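Local coordinates for protein lipocalin AI-4 (Rhodnius prolixus, PDB 5H9N) that binds cysteinyl leukotrienes such as leukotriene C4 in a lipocalin pocket, probably as a salivary scavenger that helps this insect feed on blood, at residues 133-136 with 137-140. The protein carries 1 engineered substitution. Numbering follows the deposited sequence.
Sequences EIPA and GLST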
# COMPACT_ATOMS: atom_id res chain seq x y z
N GLU A 133 -11.64 10.33 3.10
CA GLU A 133 -12.21 9.21 3.83
C GLU A 133 -12.60 8.12 2.84
O GLU A 133 -11.89 7.92 1.86
CB GLU A 133 -13.38 9.69 4.71
CG GLU A 133 -12.89 10.58 5.87
CD GLU A 133 -14.01 11.11 6.74
OE1 GLU A 133 -14.63 10.31 7.47
OE2 GLU A 133 -14.25 12.34 6.72
N ILE A 134 -13.69 7.41 3.08
CA ILE A 134 -13.97 6.24 2.24
C ILE A 134 -14.79 6.67 1.03
O ILE A 134 -15.91 7.17 1.17
CB ILE A 134 -14.70 5.14 3.03
CG1 ILE A 134 -13.89 4.80 4.29
CG2 ILE A 134 -14.94 3.91 2.13
CD1 ILE A 134 -14.48 3.73 5.16
N PRO A 135 -14.25 6.49 -0.18
CA PRO A 135 -14.93 6.98 -1.38
C PRO A 135 -16.13 6.12 -1.74
O PRO A 135 -16.10 4.90 -1.58
CB PRO A 135 -13.85 6.89 -2.46
CG PRO A 135 -13.01 5.74 -2.03
CD PRO A 135 -12.98 5.81 -0.51
N ALA A 136 -17.17 6.75 -2.26
CA ALA A 136 -18.34 6.02 -2.70
C ALA A 136 -17.99 5.00 -3.78
O ALA A 136 -18.57 3.91 -3.84
CB ALA A 136 -19.40 6.97 -3.21
N GLY A 137 -17.02 5.33 -4.62
CA GLY A 137 -16.66 4.46 -5.73
C GLY A 137 -16.11 3.11 -5.34
O GLY A 137 -16.06 2.20 -6.18
N LEU A 138 -15.70 2.95 -4.09
CA LEU A 138 -15.15 1.68 -3.62
C LEU A 138 -16.17 0.79 -2.91
O LEU A 138 -15.83 -0.30 -2.48
CB LEU A 138 -13.97 1.92 -2.68
CG LEU A 138 -12.63 2.29 -3.31
CD1 LEU A 138 -11.59 2.49 -2.22
CD2 LEU A 138 -12.17 1.23 -4.29
N SER A 139 -17.40 1.27 -2.78
CA SER A 139 -18.42 0.58 -1.99
C SER A 139 -18.55 -0.90 -2.34
O SER A 139 -18.46 -1.77 -1.47
CB SER A 139 -19.76 1.28 -2.19
OG SER A 139 -20.21 1.11 -3.52
N THR A 140 -18.76 -1.19 -3.61
CA THR A 140 -18.97 -2.57 -4.04
C THR A 140 -17.71 -3.41 -3.86
O THR A 140 -17.77 -4.54 -3.38
CB THR A 140 -19.44 -2.61 -5.50
OG1 THR A 140 -20.55 -1.72 -5.65
CG2 THR A 140 -19.87 -4.02 -5.88
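P135 and L138 meet across a 3-10 turn closed by a bond of 3.2 Å from L138 N to P135 O, with an N-H...O angle of 161°; one residue on, S139 N repeats the i to i+3 pattern on A136 O at 3.1 Å. Both donors stand well above the plane of the carbonyl they reach, off its lone pairs. On the face of the turn toward the barrel, the pyrrolidine ring of P135 and the isobutyl group of L138 lie against each other at a slant: the ring corner CG comes within 3.6 Å of L138 CD1. L138 holds CG anti to its own carbonyl carbon (chi1 -78°), which carries the branch to the proline. In one of its two conformers S139 places OG between its backbone N and carbonyl carbon (chi1 67°), where it makes a weak, tentative bond to A136 O; the firm bond to this oxygen is the one from S139 N. The turn follows barrel strand 120-127 and runs directly into helix 139-144. L138 is buried against Y105, L107 and L125, its side chain about 14 Å from the bound leukotriene C4, with P135 beside it on Y105 and L125, whereas A136, G137 and S139 are exposed. The contact therefore divides its chemistry: backbone bonds shape the entry into the helix, while the apolar pair seats it on the outside of the lipocalin barrel.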